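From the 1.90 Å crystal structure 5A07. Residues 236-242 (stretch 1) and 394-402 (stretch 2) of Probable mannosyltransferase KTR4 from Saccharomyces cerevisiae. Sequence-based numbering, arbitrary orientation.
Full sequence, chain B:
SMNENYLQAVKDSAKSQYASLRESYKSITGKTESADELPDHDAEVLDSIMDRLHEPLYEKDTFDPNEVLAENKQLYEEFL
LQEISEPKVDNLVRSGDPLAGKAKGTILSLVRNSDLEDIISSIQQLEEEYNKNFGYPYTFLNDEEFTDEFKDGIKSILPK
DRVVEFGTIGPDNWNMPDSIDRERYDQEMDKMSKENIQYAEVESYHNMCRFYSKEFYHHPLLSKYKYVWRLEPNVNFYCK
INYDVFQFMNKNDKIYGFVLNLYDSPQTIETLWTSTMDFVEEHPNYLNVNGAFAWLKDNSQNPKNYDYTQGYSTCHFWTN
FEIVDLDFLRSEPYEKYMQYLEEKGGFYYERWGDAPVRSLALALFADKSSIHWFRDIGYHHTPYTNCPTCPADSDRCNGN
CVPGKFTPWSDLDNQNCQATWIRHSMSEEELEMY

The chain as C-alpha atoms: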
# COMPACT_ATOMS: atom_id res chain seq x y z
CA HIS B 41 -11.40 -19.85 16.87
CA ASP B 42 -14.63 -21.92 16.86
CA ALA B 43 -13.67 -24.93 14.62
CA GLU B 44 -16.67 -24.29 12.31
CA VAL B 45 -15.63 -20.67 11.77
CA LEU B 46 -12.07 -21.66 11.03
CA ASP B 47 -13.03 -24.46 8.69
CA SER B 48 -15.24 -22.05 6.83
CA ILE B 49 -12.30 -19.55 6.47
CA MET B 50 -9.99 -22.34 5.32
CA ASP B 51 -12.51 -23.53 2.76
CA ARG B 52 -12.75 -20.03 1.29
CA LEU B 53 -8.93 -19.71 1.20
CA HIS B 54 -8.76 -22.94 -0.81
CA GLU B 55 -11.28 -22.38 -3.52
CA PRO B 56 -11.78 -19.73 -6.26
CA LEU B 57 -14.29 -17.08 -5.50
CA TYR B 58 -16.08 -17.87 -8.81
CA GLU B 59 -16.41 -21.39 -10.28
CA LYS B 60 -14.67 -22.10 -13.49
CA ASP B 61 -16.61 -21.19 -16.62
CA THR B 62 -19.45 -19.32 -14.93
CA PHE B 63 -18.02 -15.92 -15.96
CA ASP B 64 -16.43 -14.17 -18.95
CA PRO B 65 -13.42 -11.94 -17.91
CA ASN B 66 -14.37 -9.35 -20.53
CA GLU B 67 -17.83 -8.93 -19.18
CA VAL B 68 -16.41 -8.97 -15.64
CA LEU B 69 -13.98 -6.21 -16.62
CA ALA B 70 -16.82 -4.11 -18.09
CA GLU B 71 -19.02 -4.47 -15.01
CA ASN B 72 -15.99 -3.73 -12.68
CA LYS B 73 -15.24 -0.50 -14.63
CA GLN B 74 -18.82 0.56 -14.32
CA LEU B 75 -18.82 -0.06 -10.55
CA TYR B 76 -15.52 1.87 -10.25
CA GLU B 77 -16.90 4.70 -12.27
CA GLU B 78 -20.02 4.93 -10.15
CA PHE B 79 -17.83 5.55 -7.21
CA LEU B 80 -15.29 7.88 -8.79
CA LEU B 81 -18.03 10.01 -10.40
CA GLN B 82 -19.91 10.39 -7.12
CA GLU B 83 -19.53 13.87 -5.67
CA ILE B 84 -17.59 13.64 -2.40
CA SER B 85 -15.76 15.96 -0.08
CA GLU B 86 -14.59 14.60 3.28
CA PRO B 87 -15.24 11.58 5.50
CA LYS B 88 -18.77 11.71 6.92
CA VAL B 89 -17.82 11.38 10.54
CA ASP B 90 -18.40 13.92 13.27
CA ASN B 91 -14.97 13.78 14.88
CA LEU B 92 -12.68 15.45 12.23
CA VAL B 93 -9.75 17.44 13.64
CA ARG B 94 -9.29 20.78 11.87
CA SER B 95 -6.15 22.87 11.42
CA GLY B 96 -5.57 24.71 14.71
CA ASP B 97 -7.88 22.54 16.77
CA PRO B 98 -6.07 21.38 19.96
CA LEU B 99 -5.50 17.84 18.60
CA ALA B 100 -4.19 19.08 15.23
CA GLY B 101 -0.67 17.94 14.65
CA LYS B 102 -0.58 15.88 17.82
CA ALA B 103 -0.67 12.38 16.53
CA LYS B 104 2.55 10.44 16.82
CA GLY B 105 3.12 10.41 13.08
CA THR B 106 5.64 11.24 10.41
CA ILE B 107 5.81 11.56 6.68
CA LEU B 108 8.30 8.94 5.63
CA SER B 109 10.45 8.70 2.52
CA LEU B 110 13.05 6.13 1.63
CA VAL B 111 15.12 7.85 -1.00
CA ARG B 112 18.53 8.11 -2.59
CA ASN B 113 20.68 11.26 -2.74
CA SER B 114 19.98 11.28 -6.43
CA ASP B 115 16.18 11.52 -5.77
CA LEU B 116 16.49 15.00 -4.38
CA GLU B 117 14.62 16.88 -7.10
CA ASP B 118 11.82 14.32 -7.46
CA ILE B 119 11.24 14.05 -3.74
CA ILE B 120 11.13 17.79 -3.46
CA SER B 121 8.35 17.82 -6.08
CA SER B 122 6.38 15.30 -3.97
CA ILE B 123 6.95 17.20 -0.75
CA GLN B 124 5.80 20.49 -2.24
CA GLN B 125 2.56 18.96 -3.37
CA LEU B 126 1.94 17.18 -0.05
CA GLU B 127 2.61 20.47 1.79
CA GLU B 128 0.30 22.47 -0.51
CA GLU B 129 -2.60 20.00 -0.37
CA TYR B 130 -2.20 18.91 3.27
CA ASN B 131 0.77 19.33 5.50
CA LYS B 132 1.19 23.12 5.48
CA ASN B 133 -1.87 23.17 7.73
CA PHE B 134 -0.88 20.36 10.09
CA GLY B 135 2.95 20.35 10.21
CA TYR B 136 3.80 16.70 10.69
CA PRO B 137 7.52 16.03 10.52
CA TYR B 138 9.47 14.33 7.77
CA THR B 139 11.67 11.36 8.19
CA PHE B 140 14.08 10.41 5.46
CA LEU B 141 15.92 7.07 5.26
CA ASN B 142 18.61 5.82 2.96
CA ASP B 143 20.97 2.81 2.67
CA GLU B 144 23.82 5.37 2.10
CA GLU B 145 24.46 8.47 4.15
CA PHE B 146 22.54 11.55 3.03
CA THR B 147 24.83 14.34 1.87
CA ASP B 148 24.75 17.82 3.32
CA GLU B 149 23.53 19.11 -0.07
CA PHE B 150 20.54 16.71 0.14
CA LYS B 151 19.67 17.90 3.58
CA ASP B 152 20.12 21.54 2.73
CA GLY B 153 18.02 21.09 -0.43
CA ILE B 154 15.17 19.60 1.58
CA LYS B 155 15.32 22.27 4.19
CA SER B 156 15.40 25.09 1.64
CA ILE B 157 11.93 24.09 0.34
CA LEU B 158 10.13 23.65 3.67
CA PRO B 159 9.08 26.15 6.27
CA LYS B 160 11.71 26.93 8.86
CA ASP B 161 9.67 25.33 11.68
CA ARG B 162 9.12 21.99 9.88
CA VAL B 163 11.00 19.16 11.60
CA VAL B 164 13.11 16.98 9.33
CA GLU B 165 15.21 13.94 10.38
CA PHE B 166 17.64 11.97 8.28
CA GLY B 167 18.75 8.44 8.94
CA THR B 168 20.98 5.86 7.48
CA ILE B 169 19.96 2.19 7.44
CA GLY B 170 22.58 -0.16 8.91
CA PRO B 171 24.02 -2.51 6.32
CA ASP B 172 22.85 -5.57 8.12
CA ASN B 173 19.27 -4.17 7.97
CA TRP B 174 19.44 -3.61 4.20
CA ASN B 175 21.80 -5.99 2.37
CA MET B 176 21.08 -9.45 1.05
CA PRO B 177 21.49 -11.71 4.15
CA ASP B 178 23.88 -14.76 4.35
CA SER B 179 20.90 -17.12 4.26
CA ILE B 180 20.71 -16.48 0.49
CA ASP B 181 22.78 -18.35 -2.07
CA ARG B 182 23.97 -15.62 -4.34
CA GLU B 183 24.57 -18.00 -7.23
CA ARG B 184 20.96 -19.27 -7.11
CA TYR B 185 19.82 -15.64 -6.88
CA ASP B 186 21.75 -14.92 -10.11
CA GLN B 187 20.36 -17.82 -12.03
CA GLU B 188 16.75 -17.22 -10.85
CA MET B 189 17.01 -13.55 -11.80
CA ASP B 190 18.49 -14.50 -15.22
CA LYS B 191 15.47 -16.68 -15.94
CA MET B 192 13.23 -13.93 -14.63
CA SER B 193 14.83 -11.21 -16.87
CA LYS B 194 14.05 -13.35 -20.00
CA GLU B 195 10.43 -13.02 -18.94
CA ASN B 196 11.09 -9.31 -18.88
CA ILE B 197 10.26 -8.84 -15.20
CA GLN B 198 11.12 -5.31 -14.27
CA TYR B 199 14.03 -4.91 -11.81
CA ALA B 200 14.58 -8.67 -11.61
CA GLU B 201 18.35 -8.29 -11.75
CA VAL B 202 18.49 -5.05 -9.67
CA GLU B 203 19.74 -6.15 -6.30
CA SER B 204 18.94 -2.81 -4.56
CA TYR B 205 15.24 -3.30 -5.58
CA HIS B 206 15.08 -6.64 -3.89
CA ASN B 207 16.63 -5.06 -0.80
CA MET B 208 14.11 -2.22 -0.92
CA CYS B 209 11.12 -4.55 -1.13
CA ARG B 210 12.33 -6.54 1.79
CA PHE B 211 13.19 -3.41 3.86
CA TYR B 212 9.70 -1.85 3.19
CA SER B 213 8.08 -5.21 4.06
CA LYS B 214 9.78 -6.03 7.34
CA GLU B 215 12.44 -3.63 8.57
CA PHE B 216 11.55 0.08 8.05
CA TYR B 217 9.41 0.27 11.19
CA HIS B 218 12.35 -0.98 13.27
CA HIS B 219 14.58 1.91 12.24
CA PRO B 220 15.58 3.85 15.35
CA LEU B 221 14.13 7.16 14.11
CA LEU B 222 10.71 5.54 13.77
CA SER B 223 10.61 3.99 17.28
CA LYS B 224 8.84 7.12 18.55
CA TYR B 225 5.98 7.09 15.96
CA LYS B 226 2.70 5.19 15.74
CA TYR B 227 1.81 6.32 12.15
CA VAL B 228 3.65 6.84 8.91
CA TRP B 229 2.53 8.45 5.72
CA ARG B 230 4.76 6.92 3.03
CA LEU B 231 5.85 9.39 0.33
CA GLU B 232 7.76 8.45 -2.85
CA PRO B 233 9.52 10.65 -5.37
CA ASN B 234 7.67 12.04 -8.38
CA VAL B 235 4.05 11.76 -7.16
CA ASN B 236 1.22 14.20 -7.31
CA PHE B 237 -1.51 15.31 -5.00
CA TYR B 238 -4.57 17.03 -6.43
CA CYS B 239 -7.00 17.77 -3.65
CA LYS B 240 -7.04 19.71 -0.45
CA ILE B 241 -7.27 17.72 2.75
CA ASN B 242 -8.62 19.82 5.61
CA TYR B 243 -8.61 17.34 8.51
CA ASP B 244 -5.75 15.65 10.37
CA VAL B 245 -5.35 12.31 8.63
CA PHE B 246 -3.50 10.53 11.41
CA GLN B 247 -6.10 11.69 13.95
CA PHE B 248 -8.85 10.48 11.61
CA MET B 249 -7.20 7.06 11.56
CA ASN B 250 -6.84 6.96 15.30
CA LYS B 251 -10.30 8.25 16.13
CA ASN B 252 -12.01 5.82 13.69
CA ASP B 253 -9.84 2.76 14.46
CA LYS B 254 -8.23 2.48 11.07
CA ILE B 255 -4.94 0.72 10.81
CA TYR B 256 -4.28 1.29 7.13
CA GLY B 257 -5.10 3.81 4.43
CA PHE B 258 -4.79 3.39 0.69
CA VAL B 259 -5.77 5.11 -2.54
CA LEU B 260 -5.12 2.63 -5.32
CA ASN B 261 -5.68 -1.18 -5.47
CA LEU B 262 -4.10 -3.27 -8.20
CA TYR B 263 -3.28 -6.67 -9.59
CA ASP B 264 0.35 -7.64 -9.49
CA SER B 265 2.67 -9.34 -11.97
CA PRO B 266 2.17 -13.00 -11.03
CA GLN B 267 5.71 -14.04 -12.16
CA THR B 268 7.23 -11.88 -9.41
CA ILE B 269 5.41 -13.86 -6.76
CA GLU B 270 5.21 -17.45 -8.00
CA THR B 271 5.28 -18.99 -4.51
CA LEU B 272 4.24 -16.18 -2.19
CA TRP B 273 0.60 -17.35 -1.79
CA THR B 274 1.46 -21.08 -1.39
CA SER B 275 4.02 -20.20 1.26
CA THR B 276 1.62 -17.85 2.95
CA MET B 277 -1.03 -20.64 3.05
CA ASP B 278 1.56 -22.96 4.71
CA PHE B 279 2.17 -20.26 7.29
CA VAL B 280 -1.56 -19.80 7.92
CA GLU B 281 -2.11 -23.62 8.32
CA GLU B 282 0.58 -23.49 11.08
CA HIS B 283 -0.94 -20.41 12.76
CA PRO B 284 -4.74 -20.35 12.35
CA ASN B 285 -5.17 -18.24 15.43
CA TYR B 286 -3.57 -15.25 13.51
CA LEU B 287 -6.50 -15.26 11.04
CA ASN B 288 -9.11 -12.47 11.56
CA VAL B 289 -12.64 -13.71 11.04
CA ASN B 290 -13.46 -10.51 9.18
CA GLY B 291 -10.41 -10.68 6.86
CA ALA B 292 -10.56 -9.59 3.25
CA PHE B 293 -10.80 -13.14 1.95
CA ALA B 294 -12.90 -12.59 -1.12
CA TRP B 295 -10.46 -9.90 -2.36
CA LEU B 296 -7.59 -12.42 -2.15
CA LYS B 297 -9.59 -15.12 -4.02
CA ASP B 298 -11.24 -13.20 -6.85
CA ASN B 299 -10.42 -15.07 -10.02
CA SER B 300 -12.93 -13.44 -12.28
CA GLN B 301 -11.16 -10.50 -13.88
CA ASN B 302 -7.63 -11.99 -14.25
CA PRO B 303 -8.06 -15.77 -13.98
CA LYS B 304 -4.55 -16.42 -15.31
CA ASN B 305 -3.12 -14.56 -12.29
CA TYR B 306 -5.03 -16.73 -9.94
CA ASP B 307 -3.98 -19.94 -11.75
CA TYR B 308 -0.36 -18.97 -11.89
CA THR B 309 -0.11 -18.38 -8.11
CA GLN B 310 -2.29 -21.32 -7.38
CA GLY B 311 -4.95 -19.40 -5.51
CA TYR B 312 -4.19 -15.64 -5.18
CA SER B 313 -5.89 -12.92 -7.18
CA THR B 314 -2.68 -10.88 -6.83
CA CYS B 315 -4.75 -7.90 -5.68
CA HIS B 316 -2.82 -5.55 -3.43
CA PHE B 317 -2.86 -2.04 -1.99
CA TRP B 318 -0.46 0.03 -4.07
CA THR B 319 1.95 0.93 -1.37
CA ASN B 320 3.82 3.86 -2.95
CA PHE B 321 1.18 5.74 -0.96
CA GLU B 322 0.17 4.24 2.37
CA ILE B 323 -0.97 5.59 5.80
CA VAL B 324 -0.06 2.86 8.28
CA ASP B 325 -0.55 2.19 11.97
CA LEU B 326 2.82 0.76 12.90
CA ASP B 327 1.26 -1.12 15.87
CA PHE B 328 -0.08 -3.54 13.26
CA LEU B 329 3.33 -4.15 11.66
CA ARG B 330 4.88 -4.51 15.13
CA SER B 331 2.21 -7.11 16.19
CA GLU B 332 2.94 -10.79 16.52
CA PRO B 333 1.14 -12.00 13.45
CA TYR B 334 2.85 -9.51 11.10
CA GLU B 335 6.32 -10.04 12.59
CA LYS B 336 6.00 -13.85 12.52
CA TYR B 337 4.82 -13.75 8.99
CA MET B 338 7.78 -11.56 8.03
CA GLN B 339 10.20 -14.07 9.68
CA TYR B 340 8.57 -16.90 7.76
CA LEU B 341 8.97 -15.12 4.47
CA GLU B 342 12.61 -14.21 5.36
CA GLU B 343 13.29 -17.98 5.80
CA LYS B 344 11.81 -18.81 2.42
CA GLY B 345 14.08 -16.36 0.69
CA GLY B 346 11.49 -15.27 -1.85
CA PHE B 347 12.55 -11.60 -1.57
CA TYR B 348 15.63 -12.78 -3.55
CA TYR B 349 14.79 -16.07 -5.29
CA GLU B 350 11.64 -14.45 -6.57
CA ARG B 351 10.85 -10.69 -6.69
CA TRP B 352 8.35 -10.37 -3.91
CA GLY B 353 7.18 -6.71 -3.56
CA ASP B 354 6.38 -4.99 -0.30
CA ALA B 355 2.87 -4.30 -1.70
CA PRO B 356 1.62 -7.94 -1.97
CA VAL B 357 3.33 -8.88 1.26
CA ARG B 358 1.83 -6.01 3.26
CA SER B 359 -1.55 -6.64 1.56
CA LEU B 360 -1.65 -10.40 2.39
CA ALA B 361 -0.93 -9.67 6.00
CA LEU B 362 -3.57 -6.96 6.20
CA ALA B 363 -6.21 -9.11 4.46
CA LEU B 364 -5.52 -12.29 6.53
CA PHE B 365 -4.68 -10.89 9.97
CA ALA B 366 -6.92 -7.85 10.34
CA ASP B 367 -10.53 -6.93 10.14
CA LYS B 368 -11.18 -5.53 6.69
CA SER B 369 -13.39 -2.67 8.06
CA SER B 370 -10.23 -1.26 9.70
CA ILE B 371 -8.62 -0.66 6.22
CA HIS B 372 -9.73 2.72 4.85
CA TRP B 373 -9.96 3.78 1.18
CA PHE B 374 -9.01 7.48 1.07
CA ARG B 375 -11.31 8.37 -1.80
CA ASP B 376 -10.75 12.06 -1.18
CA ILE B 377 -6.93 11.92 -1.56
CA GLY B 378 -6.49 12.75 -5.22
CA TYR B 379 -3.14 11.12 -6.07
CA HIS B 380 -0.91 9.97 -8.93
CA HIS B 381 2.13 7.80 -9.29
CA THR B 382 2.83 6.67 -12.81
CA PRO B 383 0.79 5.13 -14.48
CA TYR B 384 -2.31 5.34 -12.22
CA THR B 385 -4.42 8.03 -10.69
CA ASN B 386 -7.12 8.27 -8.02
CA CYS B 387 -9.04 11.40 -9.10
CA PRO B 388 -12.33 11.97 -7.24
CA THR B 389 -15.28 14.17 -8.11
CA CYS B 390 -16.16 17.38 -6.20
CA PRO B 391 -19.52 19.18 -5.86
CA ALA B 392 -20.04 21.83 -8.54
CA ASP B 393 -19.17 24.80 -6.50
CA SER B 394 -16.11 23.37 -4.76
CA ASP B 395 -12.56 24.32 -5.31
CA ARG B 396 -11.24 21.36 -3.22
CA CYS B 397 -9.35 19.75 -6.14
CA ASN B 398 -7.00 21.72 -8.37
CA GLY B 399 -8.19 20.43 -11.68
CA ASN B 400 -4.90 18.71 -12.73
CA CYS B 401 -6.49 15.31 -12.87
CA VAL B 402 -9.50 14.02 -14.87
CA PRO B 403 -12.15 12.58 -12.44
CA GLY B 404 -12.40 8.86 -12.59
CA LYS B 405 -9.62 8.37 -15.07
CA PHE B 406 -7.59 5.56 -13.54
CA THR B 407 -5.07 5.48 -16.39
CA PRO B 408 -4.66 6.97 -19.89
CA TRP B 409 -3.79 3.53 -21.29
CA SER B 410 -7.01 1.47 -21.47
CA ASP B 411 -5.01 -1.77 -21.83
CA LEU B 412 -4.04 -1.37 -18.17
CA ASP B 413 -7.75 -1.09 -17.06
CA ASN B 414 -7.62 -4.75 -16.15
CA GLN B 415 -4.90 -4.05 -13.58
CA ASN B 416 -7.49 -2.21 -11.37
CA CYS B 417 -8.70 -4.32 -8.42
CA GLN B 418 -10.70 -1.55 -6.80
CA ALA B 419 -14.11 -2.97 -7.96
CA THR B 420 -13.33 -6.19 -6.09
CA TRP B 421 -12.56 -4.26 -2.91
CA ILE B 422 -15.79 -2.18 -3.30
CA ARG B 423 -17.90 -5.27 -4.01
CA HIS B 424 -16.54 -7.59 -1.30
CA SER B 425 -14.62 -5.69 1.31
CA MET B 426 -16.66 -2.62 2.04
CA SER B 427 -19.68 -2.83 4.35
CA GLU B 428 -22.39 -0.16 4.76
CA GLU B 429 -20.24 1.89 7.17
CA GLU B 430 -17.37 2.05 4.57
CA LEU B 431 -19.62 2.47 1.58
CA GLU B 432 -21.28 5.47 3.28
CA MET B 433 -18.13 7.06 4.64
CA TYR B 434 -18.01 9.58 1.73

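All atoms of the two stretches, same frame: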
# COMPACT_ATOMS: atom_id res chain seq x y z
N ASN B 236 2.06 13.02 -7.26
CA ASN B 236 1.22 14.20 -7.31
C ASN B 236 0.05 14.08 -6.40
O ASN B 236 -0.49 12.99 -6.24
CB ASN B 236 0.69 14.40 -8.76
CG ASN B 236 1.83 14.58 -9.76
OD1 ASN B 236 2.45 15.64 -9.83
ND2 ASN B 236 2.20 13.51 -10.41
N PHE B 237 -0.31 15.19 -5.77
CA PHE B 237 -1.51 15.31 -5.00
C PHE B 237 -2.37 16.35 -5.63
O PHE B 237 -1.89 17.46 -5.99
CB PHE B 237 -1.23 15.68 -3.57
CG PHE B 237 -0.49 14.61 -2.79
CD1 PHE B 237 -1.16 13.54 -2.22
CD2 PHE B 237 0.88 14.61 -2.74
CE1 PHE B 237 -0.47 12.51 -1.60
CE2 PHE B 237 1.56 13.62 -2.11
CZ PHE B 237 0.89 12.54 -1.58
N TYR B 238 -3.66 16.12 -5.68
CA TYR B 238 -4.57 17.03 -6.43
C TYR B 238 -5.61 17.73 -5.60
O TYR B 238 -6.17 18.71 -6.13
CB TYR B 238 -5.30 16.29 -7.57
CG TYR B 238 -4.38 15.65 -8.56
CD1 TYR B 238 -3.56 16.45 -9.42
CD2 TYR B 238 -4.28 14.29 -8.68
CE1 TYR B 238 -2.63 15.87 -10.31
CE2 TYR B 238 -3.39 13.72 -9.59
CZ TYR B 238 -2.59 14.54 -10.41
OH TYR B 238 -1.72 13.92 -11.24
N CYS B 239 -5.85 17.30 -4.36
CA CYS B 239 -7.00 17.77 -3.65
C CYS B 239 -6.68 18.15 -2.24
O CYS B 239 -5.96 17.44 -1.53
CB CYS B 239 -8.09 16.68 -3.62
SG CYS B 239 -8.53 16.01 -5.23
N LYS B 240 -7.27 19.24 -1.80
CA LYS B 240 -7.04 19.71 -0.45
C LYS B 240 -7.65 18.78 0.60
O LYS B 240 -8.82 18.41 0.51
CB LYS B 240 -7.64 21.09 -0.27
CG LYS B 240 -6.80 22.15 -0.97
CD LYS B 240 -7.05 23.54 -0.45
CE LYS B 240 -6.77 24.56 -1.56
NZ LYS B 240 -8.06 24.81 -2.24
N ILE B 241 -6.87 18.54 1.63
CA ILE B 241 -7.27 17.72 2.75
C ILE B 241 -7.25 18.58 3.99
O ILE B 241 -6.17 18.98 4.45
CB ILE B 241 -6.34 16.52 2.92
CG1 ILE B 241 -6.37 15.70 1.65
CG2 ILE B 241 -6.73 15.68 4.18
CD1 ILE B 241 -7.69 14.95 1.41
N ASN B 242 -8.44 18.85 4.53
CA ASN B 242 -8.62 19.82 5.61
C ASN B 242 -8.95 19.23 7.01
O ASN B 242 -9.55 19.88 7.85
CB ASN B 242 -9.69 20.81 5.18
CG ASN B 242 -9.16 21.74 4.13
OD1 ASN B 242 -8.10 22.29 4.26
ND2 ASN B 242 -9.90 21.92 3.09
N SER B 394 -17.20 23.63 -5.67
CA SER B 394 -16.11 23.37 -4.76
C SER B 394 -14.84 23.63 -5.50
O SER B 394 -14.65 23.22 -6.62
CB SER B 394 -16.13 21.91 -4.33
OG SER B 394 -14.89 21.53 -3.78
N ASP B 395 -13.90 24.18 -4.79
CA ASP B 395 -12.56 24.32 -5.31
C ASP B 395 -11.58 23.32 -4.58
O ASP B 395 -10.38 23.57 -4.50
CB ASP B 395 -12.14 25.78 -5.05
CG ASP B 395 -12.09 26.11 -3.55
OD1 ASP B 395 -12.71 25.37 -2.71
OD2 ASP B 395 -11.45 27.10 -3.19
N ARG B 396 -12.10 22.24 -4.00
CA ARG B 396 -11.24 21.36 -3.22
C ARG B 396 -10.11 20.72 -4.08
O ARG B 396 -8.97 20.63 -3.62
CB ARG B 396 -12.05 20.32 -2.46
CG ARG B 396 -11.29 19.65 -1.35
CD ARG B 396 -12.11 18.46 -0.80
NE ARG B 396 -12.18 17.30 -1.69
CZ ARG B 396 -11.27 16.31 -1.76
NH1 ARG B 396 -10.17 16.31 -1.03
NH2 ARG B 396 -11.46 15.28 -2.58
N CYS B 397 -10.39 20.33 -5.30
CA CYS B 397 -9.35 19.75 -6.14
C CYS B 397 -8.85 20.79 -7.11
O CYS B 397 -9.59 21.70 -7.51
CB CYS B 397 -9.86 18.51 -6.90
SG CYS B 397 -10.32 17.13 -5.73
N ASN B 398 -7.63 20.63 -7.56
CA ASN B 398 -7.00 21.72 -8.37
C ASN B 398 -7.24 21.61 -9.83
O ASN B 398 -6.74 22.46 -10.56
CB ASN B 398 -5.51 21.85 -8.11
CG ASN B 398 -4.72 20.63 -8.50
OD1 ASN B 398 -5.11 19.81 -9.31
ND2 ASN B 398 -3.59 20.50 -7.91
N GLY B 399 -7.92 20.56 -10.27
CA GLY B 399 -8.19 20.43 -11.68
C GLY B 399 -7.09 19.82 -12.53
O GLY B 399 -7.25 19.74 -13.74
N ASN B 400 -5.98 19.38 -11.95
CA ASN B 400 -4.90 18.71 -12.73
C ASN B 400 -5.07 17.23 -12.95
O ASN B 400 -4.22 16.58 -13.57
CB ASN B 400 -3.54 18.97 -12.07
CG ASN B 400 -3.08 20.44 -12.19
OD1 ASN B 400 -2.37 20.94 -11.36
ND2 ASN B 400 -3.57 21.12 -13.17
N CYS B 401 -6.20 16.66 -12.52
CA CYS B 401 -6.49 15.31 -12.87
C CYS B 401 -7.94 15.25 -13.40
O CYS B 401 -8.75 16.04 -13.04
CB CYS B 401 -6.26 14.32 -11.71
SG CYS B 401 -7.31 14.51 -10.24
N VAL B 402 -8.18 14.29 -14.28
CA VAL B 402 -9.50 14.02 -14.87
C VAL B 402 -10.29 12.99 -13.97
O VAL B 402 -9.85 11.88 -13.78
CB VAL B 402 -9.31 13.44 -16.25
CG1 VAL B 402 -10.63 12.99 -16.85
CG2 VAL B 402 -8.60 14.50 -17.10
O HOH W 1 -0.93 18.61 -8.57

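A disulfide and a single beta bridge, both at the same pair of residues, pin these two stretches together across a sequence separation of more than 150 residues. Cys239 and Cys397 sit with their CA atoms 4.0 Å apart, and both side chains leave the backbone sideways and adopt chi1 near m (-53° and -64°). That brings Cys239 SG to 2.2 Å from Cys397 SG, with a chi3 of 100°, close to the right angle a disulfide prefers.

The backbone frames the covalent link with two hydrogen bonds. Asn398 N donates to Tyr238 O at 2.8 Å, and Lys240 N donates to Arg396 O at 2.9 Å, nearly straight at 176°. Each bond joins a residue next to one cysteine with a residue next to the other. Cys397 CA also approaches Tyr238 O at 3.3 Å in a CA-H...O contact.

Arg396 extends this pattern with its side chain. Chi1 and chi2 are both t, so the aliphatic part runs alongside Lys240, and the turns at chi3 (p, 72°) and chi4 (86°) set the guanidinium against Cys239 and Lys240 O. There Arg396 NH1 donates to Lys240 O at 2.9 Å. Lys240 thus receives a bond from the side chain of the residue whose carbonyl its own N engages. Cys239 CB lies over one face of the guanidinium, 3.3 Å from Arg396 NH1, while Ile241 CD1 comes to the edge, 3.7 Å from the same nitrogen. A long, flat, multi-donor group suits this place, since it can meet a carbonyl in its plane and aliphatic carbon over its face. At its base, Arg396 N is held by Ser394 OG at 2.9 Å.

Tyr238 supplies the largest covered area of any residue here, 115 Å². With chi1 m and chi2 -68°, its ring receives Cys401 CB over one face, 3.6 Å from the ring centroid and only 14° off the normal, a CH-pi contact. Cys401 points toward stretch 1, and its p rotamer leaves SG oblique to the ring, 3.4 Å from Tyr238 CD2, while bonding covalently elsewhere in the structure.

Asn398, chi1 p, curls its amide back: its OD1 accepts from Asn400 N at 2.8 Å and lies at the edge of the tyrosine ring, 3.7 Å from Tyr238 CD1. Between them Gly399 takes phi 84°, where a CB would jam against the preceding carbonyl, so glycine fits the turn. At the more open margin, Lys240, m at chi1 and t at chi2 and chi3 but turned to 93° at chi4, places NZ 4.2 Å from Asp395 OD2, opposite charges near each other but beyond a salt bridge.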